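Local atomic coordinates of minor fimbrium anchoring subunit Mfa2 (Porphyromonas gingivalis, PDB entry 5NFI), a protein that attaches the minor (Mfa1) fimbriae to the bacterial outer membrane through its interaction with Mfa1 and regulates their length. Residues Y142-T147 and C246-D251. Residues are numbered along the deposited sequence; the frame is centred on the assembly and turned at random.
Sequences YTNRVT and CINDFD
Phe250, Arg145 and Asn248 dominate this parallel pairing of the middle of strand 133-151 with the start of strand 249-258. Arg145 N donates to Asn248 O (2.8 Å) and Arg145 O accepts from Phe250 N, bridging the residues on either side of Asp249. Two residues on, Thr147 N donates to Phe250 O at 2.7 Å. On the Arg145 face, the side chain bends at chi3 (-69°) and grips the Asp249 carboxylate side-on, NE to OD2 at 3.1 Å and NH1 to the syn lone pair of OD1 at 2.9 Å. The two planes stay 42° apart, and NH2 turns to Glu141. The pairing sits in the largely antiparallel beta architecture of the transthyretin-like fimbrillin superfamily; strand 196-202 pairs antiparallel along the other edge of 144-147. Val146 and Phe250 share the other face, where Val146 CG1 packs on Phe250 CB (3.9 Å) and Asn144 OD1 lies in the phenyl plane at the CE1 edge, while Asn144 ND2 donates to Leu203 O. Just before strand 249-258, the Asn248 amide reaches across: ND2 donates to Thr143 O (3.0 Å), also to Glu141 O and more weakly to Asn144 OD1, while Arg140 holds OD1; Cys246 is disulfide-bonded to Cys15.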
loop_
_atom_site.group_PDB
_atom_site.type_symbol
_atom_site.label_atom_id
_atom_site.label_comp_id
_atom_site.label_asym_id
_atom_site.label_seq_id
_atom_site.Cartn_x
_atom_site.Cartn_y
_atom_site.Cartn_z
ATOM N N TYR A 142 1.280 -0.613 3.536
ATOM C CA TYR A 142 0.519 -0.488 2.299
ATOM C C TYR A 142 1.378 -0.780 1.065
ATOM O O TYR A 142 0.845 -1.137 0.019
ATOM C CB TYR A 142 -0.058 0.918 2.154
ATOM C CG TYR A 142 -1.436 1.127 2.735
ATOM C CD1 TYR A 142 -1.952 0.277 3.709
ATOM C CD2 TYR A 142 -2.230 2.181 2.297
ATOM C CE1 TYR A 142 -3.216 0.474 4.223
ATOM C CE2 TYR A 142 -3.486 2.381 2.803
ATOM C CZ TYR A 142 -3.976 1.531 3.762
ATOM O OH TYR A 142 -5.243 1.749 4.261
ATOM N N THR A 143 2.695 -0.572 1.180
ATOM C CA THR A 143 3.613 -0.998 0.132
ATOM C C THR A 143 3.663 -2.534 0.037
ATOM O O THR A 143 3.496 -3.264 1.034
ATOM C CB THR A 143 5.046 -0.483 0.339
ATOM O OG1 THR A 143 5.309 -0.358 1.738
ATOM C CG2 THR A 143 5.280 0.849 -0.369
ATOM N N ASN A 144 3.875 -3.013 -1.180
ATOM C CA ASN A 144 3.998 -4.434 -1.448
ATOM C C ASN A 144 5.151 -4.617 -2.377
ATOM O O ASN A 144 5.292 -3.872 -3.331
ATOM C CB ASN A 144 2.734 -4.998 -2.069
ATOM C CG ASN A 144 1.583 -4.988 -1.121
ATOM O OD1 ASN A 144 1.495 -5.835 -0.236
ATOM N ND2 ASN A 144 0.663 -4.049 -1.319
ATOM N N ARG A 145 5.978 -5.600 -2.078
ATOM C CA ARG A 145 7.107 -5.948 -2.914
ATOM C C ARG A 145 6.730 -7.199 -3.675
ATOM O O ARG A 145 6.414 -8.228 -3.082
ATOM C CB ARG A 145 8.372 -6.157 -2.074
ATOM C CG ARG A 145 8.872 -4.881 -1.416
ATOM C CD ARG A 145 9.703 -5.190 -0.190
ATOM N NE ARG A 145 8.884 -5.739 0.888
ATOM C CZ ARG A 145 8.156 -5.007 1.733
ATOM N NH1 ARG A 145 7.431 -5.602 2.677
ATOM N NH2 ARG A 145 8.148 -3.679 1.637
ATOM N N VAL A 146 6.731 -7.093 -4.994
ATOM C CA VAL A 146 6.244 -8.164 -5.840
ATOM C C VAL A 146 7.304 -8.587 -6.845
ATOM O O VAL A 146 7.668 -7.816 -7.733
ATOM C CB VAL A 146 4.963 -7.752 -6.604
ATOM C CG1 VAL A 146 4.343 -8.963 -7.267
ATOM C CG2 VAL A 146 3.955 -7.096 -5.671
ATOM N N THR A 147 7.793 -9.813 -6.691
ATOM C CA THR A 147 8.741 -10.393 -7.622
ATOM C C THR A 147 8.019 -11.332 -8.594
ATOM O O THR A 147 7.191 -12.165 -8.188
ATOM C CB THR A 147 9.839 -11.169 -6.889
ATOM O OG1 THR A 147 10.302 -10.399 -5.774
ATOM C CG2 THR A 147 11.004 -11.464 -7.819
ATOM N N CYS A 246 -2.279 -9.651 5.658
ATOM C CA CYS A 246 -1.214 -10.022 6.592
ATOM C C CYS A 246 0.143 -10.058 5.921
ATOM O O CYS A 246 1.167 -10.132 6.595
ATOM C CB CYS A 246 -1.490 -11.389 7.230
ATOM S SG CYS A 246 -3.040 -11.511 8.119
ATOM N N ILE A 247 0.151 -10.009 4.594
ATOM C CA ILE A 247 1.388 -10.218 3.845
ATOM C C ILE A 247 1.706 -9.030 2.934
ATOM O O ILE A 247 0.810 -8.266 2.578
ATOM C CB ILE A 247 1.297 -11.527 3.020
ATOM C CG1 ILE A 247 2.686 -12.047 2.683
ATOM C CG2 ILE A 247 0.463 -11.337 1.771
ATOM C CD1 ILE A 247 3.467 -12.474 3.910
ATOM N N ASN A 248 2.977 -8.861 2.568
ATOM C CA ASN A 248 3.395 -7.727 1.722
ATOM C C ASN A 248 4.507 -8.063 0.727
ATOM O O ASN A 248 5.091 -7.175 0.108
ATOM C CB ASN A 248 3.850 -6.550 2.599
ATOM C CG ASN A 248 2.726 -5.976 3.422
ATOM O OD1 ASN A 248 2.511 -6.364 4.573
ATOM N ND2 ASN A 248 1.982 -5.063 2.830
ATOM N N ASP A 249 4.803 -9.348 0.578
ATOM C CA ASP A 249 5.819 -9.789 -0.360
ATOM C C ASP A 249 5.284 -10.923 -1.204
ATOM O O ASP A 249 4.710 -11.877 -0.689
ATOM C CB ASP A 249 7.080 -10.211 0.380
ATOM C CG ASP A 249 7.873 -9.023 0.863
ATOM O OD1 ASP A 249 7.364 -8.323 1.757
ATOM O OD2 ASP A 249 8.990 -8.781 0.345
ATOM N N PHE A 250 5.454 -10.814 -2.512
ATOM C CA PHE A 250 4.795 -11.749 -3.403
ATOM C C PHE A 250 5.768 -12.313 -4.436
ATOM O O PHE A 250 6.220 -11.593 -5.326
ATOM C CB PHE A 250 3.601 -11.072 -4.084
ATOM C CG PHE A 250 2.511 -10.669 -3.131
ATOM C CD1 PHE A 250 2.546 -9.427 -2.496
ATOM C CD2 PHE A 250 1.451 -11.523 -2.864
ATOM C CE1 PHE A 250 1.551 -9.048 -1.609
ATOM C CE2 PHE A 250 0.438 -11.154 -1.969
ATOM C CZ PHE A 250 0.495 -9.907 -1.338
ATOM N N ASP A 251 6.113 -13.591 -4.290
ATOM C CA ASP A 251 6.939 -14.257 -5.287
ATOM C C ASP A 251 5.996 -14.945 -6.260
ATOM O O ASP A 251 5.225 -15.819 -5.878
ATOM C CB ASP A 251 7.914 -15.259 -4.670
ATOM C CG ASP A 251 9.166 -15.445 -5.523
ATOM O OD1 ASP A 251 9.206 -14.877 -6.635
ATOM O OD2 ASP A 251 10.115 -16.152 -5.109
#